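Local coordinates for protein pyridoxine 4-oxidase (Mesorhizobium loti, PDB 4HA6) that uses FAD to oxidise the 4-hydroxymethyl group of pyridoxine to the aldehyde pyridoxal, with molecular oxygen as electron acceptor, as a GMC-family oxidoreductase, at residues 159-164 with 407-413; 315-321 with 331-337; 362-367 with 389-394; 94-100 with 112-118. One frame throughout, in Å; residues are numbered along the deposited sequence. Where two conformers were deposited one is given.

Contact 1 (159-164 with 407-413)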
# COMPACT_ATOMS: atom_id res chain seq x y z
N GLU A 159 -16.58 8.73 -19.04
CA GLU A 159 -17.00 9.65 -20.10
C GLU A 159 -16.87 11.12 -19.70
O GLU A 159 -16.48 11.96 -20.50
CB GLU A 159 -18.44 9.37 -20.51
CG GLU A 159 -18.60 8.12 -21.36
CD GLU A 159 -17.87 8.24 -22.68
OE1 GLU A 159 -17.77 9.37 -23.21
OE2 GLU A 159 -17.40 7.21 -23.19
N ALA A 160 -17.23 11.43 -18.45
CA ALA A 160 -17.12 12.80 -17.96
C ALA A 160 -15.67 13.26 -18.00
O ALA A 160 -15.36 14.33 -18.51
CB ALA A 160 -17.69 12.90 -16.55
N GLY A 161 -14.78 12.43 -17.45
CA GLY A 161 -13.36 12.71 -17.51
C GLY A 161 -12.83 12.84 -18.94
O GLY A 161 -12.03 13.74 -19.23
N ALA A 162 -13.25 11.94 -19.81
CA ALA A 162 -12.81 11.94 -21.21
C ALA A 162 -13.26 13.21 -21.94
O ALA A 162 -12.52 13.73 -22.77
CB ALA A 162 -13.32 10.69 -21.93
N SER A 163 -14.46 13.69 -21.63
CA SER A 163 -14.96 14.90 -22.26
C SER A 163 -14.13 16.11 -21.85
O SER A 163 -14.03 17.09 -22.60
CB SER A 163 -16.43 15.13 -21.92
OG SER A 163 -16.59 15.49 -20.56
N LEU A 164 -13.52 16.03 -20.67
CA LEU A 164 -12.74 17.16 -20.15
C LEU A 164 -11.35 17.23 -20.78
O LEU A 164 -10.63 18.20 -20.60
CB LEU A 164 -12.66 17.10 -18.63
CG LEU A 164 -13.96 17.55 -17.96
CD1 LEU A 164 -14.05 17.12 -16.49
CD2 LEU A 164 -14.09 19.07 -18.09
N THR A 407 -15.87 19.44 -10.67
CA THR A 407 -15.97 19.70 -12.11
C THR A 407 -16.43 18.43 -12.82
O THR A 407 -17.41 18.44 -13.59
CB THR A 407 -14.64 20.22 -12.71
OG1 THR A 407 -14.29 21.47 -12.09
CG2 THR A 407 -14.76 20.45 -14.21
N ILE A 408 -15.75 17.32 -12.56
CA ILE A 408 -16.15 16.04 -13.14
C ILE A 408 -17.55 15.65 -12.68
O ILE A 408 -18.39 15.30 -13.51
CB ILE A 408 -15.17 14.90 -12.81
CG1 ILE A 408 -13.80 15.17 -13.44
CG2 ILE A 408 -15.74 13.57 -13.30
CD1 ILE A 408 -12.69 14.28 -12.92
N GLY A 409 -17.80 15.73 -11.38
CA GLY A 409 -19.10 15.37 -10.82
C GLY A 409 -20.31 16.04 -11.45
O GLY A 409 -21.39 15.44 -11.51
N HIS A 410 -20.15 17.28 -11.91
CA HIS A 410 -21.27 18.05 -12.44
C HIS A 410 -21.36 18.03 -13.96
O HIS A 410 -22.15 18.78 -14.54
CB HIS A 410 -21.22 19.49 -11.94
CG HIS A 410 -21.50 19.62 -10.48
ND1 HIS A 410 -20.60 19.23 -9.51
CD2 HIS A 410 -22.60 20.07 -9.81
CE1 HIS A 410 -21.12 19.46 -8.31
NE2 HIS A 410 -22.33 19.97 -8.47
N ARG A 411 -20.55 17.19 -14.60
CA ARG A 411 -20.60 17.08 -16.06
C ARG A 411 -21.93 16.48 -16.52
O ARG A 411 -22.49 15.61 -15.84
CB ARG A 411 -19.46 16.21 -16.58
CG ARG A 411 -18.08 16.82 -16.41
CD ARG A 411 -17.89 18.05 -17.32
NE ARG A 411 -17.99 17.70 -18.73
CZ ARG A 411 -17.73 18.54 -19.74
NH1 ARG A 411 -17.34 19.79 -19.49
NH2 ARG A 411 -17.85 18.12 -21.00
N ASP A 412 -22.41 16.96 -17.67
CA ASP A 412 -23.57 16.38 -18.35
C ASP A 412 -23.49 14.86 -18.52
O ASP A 412 -24.52 14.19 -18.54
CB ASP A 412 -23.72 17.00 -19.73
CG ASP A 412 -24.35 18.37 -19.70
OD1 ASP A 412 -24.85 18.78 -18.62
OD2 ASP A 412 -24.37 19.02 -20.76
N GLU A 413 -22.28 14.33 -18.65
CA GLU A 413 -22.09 12.89 -18.81
C GLU A 413 -22.55 12.09 -17.59
O GLU A 413 -22.73 10.87 -17.67
CB GLU A 413 -20.62 12.57 -19.11
CG GLU A 413 -20.15 13.03 -20.49
CD GLU A 413 -19.97 14.54 -20.59
OE1 GLU A 413 -19.78 15.03 -21.73
OE2 GLU A 413 -19.99 15.24 -19.56

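Contact 2 (315-321 with 331-337)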
# COMPACT_ATOMS: atom_id res chain seq x y z
N GLU A 315 -14.08 1.66 -8.70
CA GLU A 315 -13.81 1.01 -9.96
C GLU A 315 -12.88 1.78 -10.88
O GLU A 315 -12.27 1.18 -11.78
CB GLU A 315 -15.12 0.71 -10.70
CG GLU A 315 -16.15 -0.05 -9.87
CD GLU A 315 -17.24 -0.68 -10.71
OE1 GLU A 315 -17.37 -0.31 -11.90
OE2 GLU A 315 -17.95 -1.56 -10.19
N SER A 316 -12.75 3.09 -10.67
CA SER A 316 -12.01 3.92 -11.62
C SER A 316 -11.35 5.15 -10.97
O SER A 316 -12.04 6.12 -10.63
CB SER A 316 -12.94 4.37 -12.75
OG SER A 316 -12.25 5.12 -13.74
N MET A 317 -10.03 5.10 -10.80
CA MET A 317 -9.25 6.28 -10.43
C MET A 317 -8.90 7.03 -11.69
O MET A 317 -8.48 6.42 -12.68
CB MET A 317 -7.93 5.89 -9.77
CG MET A 317 -8.06 5.12 -8.49
SD MET A 317 -9.12 6.04 -7.40
CE MET A 317 -10.53 4.94 -7.47
N ALA A 318 -9.05 8.35 -11.64
CA ALA A 318 -8.56 9.20 -12.72
C ALA A 318 -7.43 10.07 -12.17
O ALA A 318 -7.69 11.00 -11.40
CB ALA A 318 -9.68 10.08 -13.26
N TYR A 319 -6.19 9.74 -12.53
CA TYR A 319 -5.04 10.57 -12.16
C TYR A 319 -4.87 11.69 -13.17
O TYR A 319 -5.16 11.51 -14.36
CB TYR A 319 -3.78 9.70 -12.10
CG TYR A 319 -3.96 8.57 -11.12
CD1 TYR A 319 -3.71 8.77 -9.77
CD2 TYR A 319 -4.44 7.33 -11.54
CE1 TYR A 319 -3.88 7.75 -8.85
CE2 TYR A 319 -4.63 6.29 -10.62
CZ TYR A 319 -4.35 6.52 -9.27
OH TYR A 319 -4.54 5.54 -8.32
N MET A 320 -4.38 12.85 -12.72
CA MET A 320 -4.26 14.00 -13.60
C MET A 320 -3.34 15.06 -13.00
O MET A 320 -2.90 14.96 -11.85
CB MET A 320 -5.65 14.59 -13.88
CG MET A 320 -6.36 15.12 -12.63
SD MET A 320 -8.16 15.36 -12.80
CE MET A 320 -8.76 13.69 -12.57
N ARG A 321 -3.05 16.09 -13.79
CA ARG A 321 -2.31 17.21 -13.26
C ARG A 321 -3.30 18.04 -12.45
O ARG A 321 -4.51 17.94 -12.64
CB ARG A 321 -1.67 18.02 -14.40
CG ARG A 321 -0.69 17.21 -15.27
CD ARG A 321 0.57 16.80 -14.51
NE ARG A 321 1.42 17.95 -14.25
CZ ARG A 321 2.59 17.90 -13.60
NH1 ARG A 321 3.05 16.74 -13.15
NH2 ARG A 321 3.28 19.01 -13.41
N PRO A 331 1.27 12.25 -12.31
CA PRO A 331 0.03 12.72 -11.65
C PRO A 331 0.33 13.64 -10.48
O PRO A 331 1.40 13.51 -9.87
CB PRO A 331 -0.60 11.42 -11.13
CG PRO A 331 -0.06 10.32 -12.02
CD PRO A 331 1.33 10.78 -12.44
N GLU A 332 -0.60 14.54 -10.18
CA GLU A 332 -0.51 15.36 -8.97
C GLU A 332 -1.74 15.15 -8.08
O GLU A 332 -1.66 15.24 -6.85
CB GLU A 332 -0.38 16.85 -9.31
CG GLU A 332 0.80 17.18 -10.18
CD GLU A 332 0.90 18.66 -10.46
OE1 GLU A 332 -0.07 19.23 -11.02
OE2 GLU A 332 1.94 19.25 -10.10
N ILE A 333 -2.88 14.88 -8.70
CA ILE A 333 -4.10 14.59 -7.94
C ILE A 333 -4.80 13.38 -8.56
O ILE A 333 -4.39 12.88 -9.61
CB ILE A 333 -5.08 15.80 -7.90
CG1 ILE A 333 -5.49 16.21 -9.32
CG2 ILE A 333 -4.50 16.98 -7.14
CD1 ILE A 333 -6.34 17.49 -9.38
N VAL A 334 -5.86 12.93 -7.89
CA VAL A 334 -6.66 11.80 -8.37
C VAL A 334 -8.11 12.02 -7.95
O VAL A 334 -8.38 12.57 -6.88
CB VAL A 334 -6.14 10.46 -7.77
CG1 VAL A 334 -6.11 10.52 -6.26
CG2 VAL A 334 -7.00 9.27 -8.26
N VAL A 335 -9.04 11.65 -8.83
CA VAL A 335 -10.46 11.65 -8.48
C VAL A 335 -10.98 10.28 -8.85
O VAL A 335 -10.83 9.85 -9.99
CB VAL A 335 -11.26 12.72 -9.26
CG1 VAL A 335 -12.75 12.55 -9.00
CG2 VAL A 335 -10.82 14.12 -8.87
N GLY A 336 -11.57 9.58 -7.89
CA GLY A 336 -12.01 8.21 -8.13
C GLY A 336 -13.51 8.08 -8.02
O GLY A 336 -14.16 8.82 -7.27
N CYS A 337 -14.08 7.15 -8.78
CA CYS A 337 -15.52 6.95 -8.75
C CYS A 337 -15.90 5.85 -7.76
O CYS A 337 -15.69 4.68 -8.04
CB CYS A 337 -16.03 6.60 -10.14
SG CYS A 337 -17.82 6.33 -10.18

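Contact 3 (362-367 with 389-394)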
# COMPACT_ATOMS: atom_id res chain seq x y z
N ILE A 362 -4.50 13.56 -3.19
CA ILE A 362 -3.28 14.05 -3.84
C ILE A 362 -2.33 12.87 -3.98
O ILE A 362 -2.34 11.95 -3.15
CB ILE A 362 -2.61 15.20 -3.04
CG1 ILE A 362 -2.20 14.73 -1.63
CG2 ILE A 362 -3.54 16.40 -2.97
CD1 ILE A 362 -1.37 15.76 -0.89
N THR A 363 -1.50 12.88 -5.02
CA THR A 363 -0.77 11.65 -5.35
C THR A 363 0.60 11.55 -4.73
O THR A 363 1.13 10.44 -4.58
CB THR A 363 -0.62 11.48 -6.86
OG1 THR A 363 -0.16 12.71 -7.43
CG2 THR A 363 -1.95 11.09 -7.49
N HIS A 364 1.21 12.70 -4.40
CA HIS A 364 2.57 12.71 -3.84
C HIS A 364 2.66 13.68 -2.66
O HIS A 364 3.26 14.75 -2.77
CB HIS A 364 3.57 13.10 -4.94
CG HIS A 364 3.54 12.19 -6.13
ND1 HIS A 364 2.68 12.39 -7.20
CD2 HIS A 364 4.22 11.05 -6.40
CE1 HIS A 364 2.87 11.43 -8.09
NE2 HIS A 364 3.79 10.60 -7.63
N PRO A 365 2.06 13.32 -1.51
CA PRO A 365 2.10 14.23 -0.35
C PRO A 365 3.53 14.52 0.09
O PRO A 365 4.39 13.62 0.04
CB PRO A 365 1.38 13.44 0.76
CG PRO A 365 1.44 11.98 0.31
CD PRO A 365 1.38 12.04 -1.20
N THR A 366 3.78 15.77 0.48
CA THR A 366 5.11 16.16 0.94
C THR A 366 5.21 16.10 2.45
O THR A 366 6.31 16.16 2.97
CB THR A 366 5.55 17.56 0.43
OG1 THR A 366 4.70 18.58 0.98
CG2 THR A 366 5.48 17.62 -1.08
N SER A 367 4.07 15.99 3.15
CA SER A 367 4.11 15.76 4.60
C SER A 367 4.82 14.45 4.93
O SER A 367 4.86 13.52 4.11
CB SER A 367 2.70 15.75 5.20
OG SER A 367 1.99 16.94 4.87
N LEU A 389 -1.81 16.27 6.07
CA LEU A 389 -2.08 17.66 5.68
C LEU A 389 -1.26 18.71 6.44
O LEU A 389 -1.80 19.76 6.80
CB LEU A 389 -3.57 17.98 5.82
CG LEU A 389 -4.49 17.68 4.63
CD1 LEU A 389 -3.87 16.71 3.63
CD2 LEU A 389 -5.86 17.19 5.10
N GLN A 390 0.02 18.45 6.69
CA GLN A 390 0.79 19.40 7.50
C GLN A 390 1.53 20.45 6.66
O GLN A 390 1.98 21.47 7.17
CB GLN A 390 1.74 18.65 8.44
CG GLN A 390 1.85 19.27 9.85
CD GLN A 390 0.53 19.25 10.62
OE1 GLN A 390 0.20 18.26 11.27
NE2 GLN A 390 -0.22 20.35 10.56
N THR A 391 1.64 20.21 5.36
CA THR A 391 2.35 21.14 4.50
C THR A 391 1.36 22.00 3.73
O THR A 391 0.21 21.61 3.50
CB THR A 391 3.27 20.39 3.51
OG1 THR A 391 2.48 19.54 2.65
CG2 THR A 391 4.29 19.56 4.28
N GLY A 392 1.80 23.19 3.32
CA GLY A 392 0.93 24.05 2.53
C GLY A 392 0.67 23.49 1.15
O GLY A 392 -0.42 23.67 0.59
N ARG A 393 1.67 22.80 0.61
CA ARG A 393 1.55 22.15 -0.69
C ARG A 393 0.46 21.07 -0.66
O ARG A 393 -0.42 21.04 -1.54
CB ARG A 393 2.91 21.56 -1.09
CG ARG A 393 2.95 20.83 -2.44
CD ARG A 393 2.60 21.77 -3.59
NE ARG A 393 3.26 21.41 -4.84
CZ ARG A 393 3.51 22.28 -5.82
NH1 ARG A 393 3.17 23.56 -5.66
NH2 ARG A 393 4.11 21.89 -6.94
N ASP A 394 0.50 20.21 0.36
CA ASP A 394 -0.51 19.14 0.50
C ASP A 394 -1.92 19.73 0.61
O ASP A 394 -2.87 19.19 0.05
CB ASP A 394 -0.23 18.28 1.75
CG ASP A 394 0.94 17.34 1.56
OD1 ASP A 394 1.58 17.37 0.48
OD2 ASP A 394 1.24 16.57 2.51
O HOH W 1 1.66 17.18 -2.49

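Contact 4 (94-100 with 112-118)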
# COMPACT_ATOMS: atom_id res chain seq x y z
N ARG A 94 1.11 0.09 -11.10
CA ARG A 94 2.57 0.10 -10.96
C ARG A 94 3.06 1.41 -10.35
O ARG A 94 3.92 1.43 -9.47
CB ARG A 94 3.26 -0.08 -12.32
CG ARG A 94 3.06 -1.42 -12.99
CD ARG A 94 3.70 -1.37 -14.38
NE ARG A 94 3.73 -2.68 -15.01
CZ ARG A 94 4.21 -2.92 -16.23
NH1 ARG A 94 4.71 -1.93 -16.96
NH2 ARG A 94 4.19 -4.15 -16.72
N GLY A 95 2.48 2.51 -10.81
CA GLY A 95 3.00 3.82 -10.48
C GLY A 95 3.44 4.47 -11.78
O GLY A 95 3.33 3.85 -12.84
N HIS A 96 3.93 5.71 -11.70
CA HIS A 96 4.38 6.45 -12.88
C HIS A 96 5.91 6.47 -12.89
O HIS A 96 6.52 6.55 -11.83
CB HIS A 96 3.85 7.88 -12.80
CG HIS A 96 4.22 8.74 -13.97
ND1 HIS A 96 5.37 9.50 -14.00
CD2 HIS A 96 3.60 8.95 -15.15
CE1 HIS A 96 5.43 10.15 -15.14
NE2 HIS A 96 4.37 9.83 -15.87
N PRO A 97 6.52 6.38 -14.08
CA PRO A 97 7.99 6.33 -14.20
C PRO A 97 8.73 7.38 -13.37
O PRO A 97 9.78 7.08 -12.79
CB PRO A 97 8.22 6.62 -15.69
CG PRO A 97 7.02 5.97 -16.36
CD PRO A 97 5.85 6.23 -15.40
N SER A 98 8.19 8.60 -13.31
CA SER A 98 8.80 9.66 -12.52
C SER A 98 8.82 9.34 -11.02
O SER A 98 9.72 9.81 -10.30
CB SER A 98 8.10 10.99 -12.77
OG SER A 98 8.26 11.41 -14.12
N ASP A 99 7.85 8.55 -10.55
CA ASP A 99 7.82 8.12 -9.14
C ASP A 99 9.11 7.39 -8.82
O ASP A 99 9.69 7.55 -7.75
CB ASP A 99 6.67 7.14 -8.86
CG ASP A 99 5.30 7.72 -9.10
OD1 ASP A 99 5.16 8.95 -9.22
OD2 ASP A 99 4.32 6.92 -9.14
N PHE A 100 9.55 6.57 -9.77
CA PHE A 100 10.70 5.71 -9.55
C PHE A 100 12.01 6.44 -9.83
O PHE A 100 13.06 6.07 -9.29
CB PHE A 100 10.57 4.42 -10.37
CG PHE A 100 9.39 3.60 -9.97
CD1 PHE A 100 9.43 2.83 -8.81
CD2 PHE A 100 8.23 3.60 -10.74
CE1 PHE A 100 8.33 2.06 -8.43
CE2 PHE A 100 7.12 2.83 -10.36
CZ PHE A 100 7.17 2.07 -9.21
N TRP A 112 16.32 0.77 -9.53
CA TRP A 112 15.06 1.20 -8.97
C TRP A 112 14.33 2.14 -9.91
O TRP A 112 13.34 2.76 -9.53
CB TRP A 112 15.31 1.86 -7.61
CG TRP A 112 15.82 0.86 -6.57
CD1 TRP A 112 17.04 0.86 -5.94
CD2 TRP A 112 15.12 -0.29 -6.09
NE1 TRP A 112 17.13 -0.22 -5.08
CE2 TRP A 112 15.96 -0.94 -5.16
CE3 TRP A 112 13.86 -0.83 -6.35
CZ2 TRP A 112 15.58 -2.09 -4.50
CZ3 TRP A 112 13.49 -1.98 -5.69
CH2 TRP A 112 14.34 -2.60 -4.78
N GLY A 113 14.84 2.27 -11.13
CA GLY A 113 14.20 3.11 -12.14
C GLY A 113 13.22 2.32 -12.98
O GLY A 113 13.31 1.09 -13.05
N TRP A 114 12.27 3.03 -13.59
CA TRP A 114 11.22 2.40 -14.40
C TRP A 114 11.78 1.40 -15.44
O TRP A 114 11.26 0.29 -15.59
CB TRP A 114 10.41 3.48 -15.11
CG TRP A 114 9.29 2.95 -15.95
CD1 TRP A 114 9.31 2.71 -17.30
CD2 TRP A 114 7.97 2.61 -15.51
NE1 TRP A 114 8.09 2.23 -17.72
CE2 TRP A 114 7.25 2.16 -16.64
CE3 TRP A 114 7.33 2.63 -14.26
CZ2 TRP A 114 5.91 1.75 -16.56
CZ3 TRP A 114 6.01 2.21 -14.18
CH2 TRP A 114 5.31 1.78 -15.33
N ASP A 115 12.83 1.81 -16.15
CA ASP A 115 13.41 0.98 -17.21
C ASP A 115 13.88 -0.37 -16.68
O ASP A 115 13.65 -1.40 -17.30
CB ASP A 115 14.59 1.68 -17.88
CG ASP A 115 14.15 2.83 -18.78
OD1 ASP A 115 12.98 2.83 -19.23
OD2 ASP A 115 14.98 3.72 -19.03
N GLU A 116 14.55 -0.36 -15.52
CA GLU A 116 15.06 -1.61 -14.94
C GLU A 116 13.94 -2.36 -14.23
O GLU A 116 13.96 -3.59 -14.16
CB GLU A 116 16.22 -1.34 -13.99
CG GLU A 116 17.42 -0.62 -14.64
CD GLU A 116 18.42 -1.56 -15.29
OE1 GLU A 116 18.04 -2.68 -15.71
OE2 GLU A 116 19.61 -1.17 -15.38
N LEU A 117 12.96 -1.63 -13.71
CA LEU A 117 11.82 -2.27 -13.05
C LEU A 117 10.90 -2.95 -14.07
O LEU A 117 10.21 -3.91 -13.74
CB LEU A 117 11.04 -1.26 -12.22
CG LEU A 117 11.73 -0.91 -10.90
CD1 LEU A 117 10.95 0.14 -10.14
CD2 LEU A 117 11.93 -2.15 -10.05
N LEU A 118 10.91 -2.45 -15.30
CA LEU A 118 10.03 -2.97 -16.35
C LEU A 118 10.06 -4.51 -16.48
O LEU A 118 9.01 -5.15 -16.39
CB LEU A 118 10.31 -2.25 -17.69
CG LEU A 118 9.15 -1.74 -18.55
CD1 LEU A 118 7.93 -1.34 -17.73
CD2 LEU A 118 9.64 -0.56 -19.36
O HOH W 2 12.30 5.88 -13.73

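Contact 1 (159-164 with 407-413)
The side chain of Leu164 reaches over Ile408 and Arg411. Its CD1 lies 3.6 Å from Ile408 CG1, while its CD2 sits over one face of the guanidinium, 3.6 Å from Arg411 NH1. Ala160, four residues earlier on helix 152-163, supplies the second apolar point: its methyl CB is 3.8 Å from both Ile408 CG2 and Arg411 CB, and it also meets Glu413, CB to CB, at 3.9 Å. This is where the backbones come closest, the CA atoms of Ala160 and Glu413 being 5.0 Å apart.

Polar groups border this patch. Arg411 NE and Glu413 OE2 form a salt bridge within 407-413 at 3.3 Å, beside the helix. Ser163 OG gives its proton to Ala160 O at 2.7 Å and lies 2.9 Å from Arg411 NH2. The carboxylate of Glu159 turns elsewhere, to a salt bridge with Arg168.

The example illustrates how a chain leaving a helix can still pack against a neighbour: His410 departs from helical angles, and the following residues fold over the C-terminal end of helix 152-163. The contact thus joins that end to the C-terminal end of helix 392-409. Ile408 also packs on Met320 and Val335 of strands 314-320 and 333-338, and Arg418 of strand 418-421 holds the carbonyls of Gly409 and Arg411.

Contact 2 (315-321 with 331-337)
At the start of 315-321, Glu315 N makes a weak 3.5 Å hydrogen bond to Cys337 O, while its carboxylate is held by Ser309 and Ser151. Ser316 O then accepts from Cys337 N at 2.9 Å. Met317 follows in a non-hydrogen-bonded pair with Gly336; its CE lies 3.6 Å from Gly336 CA, in space that a beta carbon would occupy. Ala318 and Val335 form a hydrogen-bonded pair, joined by Ala318 N to Val335 O (2.9 Å) and Val335 N to Ala318 O (3.0 Å).

Tyr319 again falls opposite a non-hydrogen-bonded partner, Val334, whose CG2 sits over the ring face in a CH-pi contact, 3.9 Å from the centroid of the Tyr319 ring. Met320 ends the strand: its N donates to Ile333 O (3.1 Å), and its O accepts from both Ile333 N (3.2 Å) and Glu332 N (2.9 Å), a classic beta bulge. Beyond it, Arg321 NH2 and Glu332 OE2 form a 3.6 Å salt bridge with the oxygen out of the guanidinium plane; Arg321 NH1 bonds to Gln330 O, and Glu332 OE1 takes Ala322 N.

Helix 392-409 packs on the face of Met320, Ile333 and Val335. Met317, Tyr319 and Val334 take the other, the Met317 side chain about 5 Å, nearest atoms, from bound pyridoxamine. The pair is an antiparallel hairpin of the substrate-domain sheet, which in GMC oxidoreductases walls the substrate pocket.

Contact 3 (362-367 with 389-394)
Beyond Ile362, segment 362-367 leaves strand 355-362 as an irregular loop, while 389-394 turns into helix 392-409 at Gly392. The motif is a helix N-cap: Thr391 caps helix 392-409, its OG1 accepting from Asp394 N at 3.1 Å, though the place of this oxygen is less sure. The segments approach to 5.6 Å between the CA atoms of Pro365 and Asp394, and to 5.7 Å between those of Ser367 and Thr391.

Asp394 dominates the side-chain interactions. Its two carboxylate oxygens take successive amides, OD1 from Thr366 N at 2.7 Å and OD2 from Ser367 N at 3.0 Å, so one buried carboxylate binds two neighbouring amides of the loop. The same OD2 receives a short 2.5 Å bond from Ser367 OG. That hydroxyl works in both directions, since Ser367 OG also accepts from Gln390 N at 3.1 Å and, weakly, from Thr391 N at 3.3 Å. Beneath the polar network, Ile362 packs on Phe398 of the helix and brings its CD1 to 3.6 Å from Asp394 OD1. A water bridges the segments, donating to His364 O at 2.9 Å and to Asp394 OD1 at 3.0 Å.

Contact 4 (94-100 with 112-118)
Trp112 brings mainly its backbone to the interface, where its O lies 3.3 Å from Phe100 O, two acceptors with no hydrogen bond between them. Its indole leads off to helix 490-506 and bonds through NE1 to Ala463. Gly113 then serves as N-cap of helix 114-124, with its CA 4.2 Å from Phe100 CB.

Trp114, the next residue, contributes the most surface. Pro97 lies over its face in a CH-pi contact, CG 3.7 Å from the centroid of the five-membered ring of Trp114, whereas Phe100 meets the indole at its edge, CD2 to Trp114 CE3 at 3.8 Å. Arg94 CD touches Trp114 CH2 at 3.7 Å, and the guanidinium continues to a salt bridge with Glu125. A water accepts from Trp114 N and donates to Pro97 O, both at 2.9 Å, linking the two helix starts.

Successive helices 97-107 and 114-124, joined by a short loop, pack here near their N-termini. The first begins with a capping box: His96 N donates to Asp99 OD2 at 2.9 Å, and Ser98 N to His96 ND1 at 3.0 Å. Gly95 precedes it with a phi of 117°, a conformation that calls for glycine.

One turn beyond Trp114, Leu117 sets its CD1 over the face of the Phe100 ring, 3.4 Å from Phe100 CD1. Leu118 closes the row, with CD1 3.4 Å from Arg94 NH1.

How the contacts relate
Contact 2 is the element to which the other three attach. Contact 1 packs against it through Ile408 CD1, 4.0 Å from Met320 CE, and contact 3 joins it by a probable hydrogen bond between Glu332 O and Thr363 N at 3.0 Å. Contact 4 touches it where Pro331 CD lies 3.9 Å from His96 CG, and reaches contact 3 through His364 NE2 and Asp99 OD1, 2.7 Å apart. Contacts 1 and 3 share helix 392-409 at its two ends, their centres 26 Å apart. Contact 2 borders the substrate through the side chain of Met317. Gly95 of contact 4 lies about 9 Å from FAD, nearest atoms. Contacts 1 and 3 lie farther from the ligands; the side chain of Pro365 is about 13 Å from pyridoxamine.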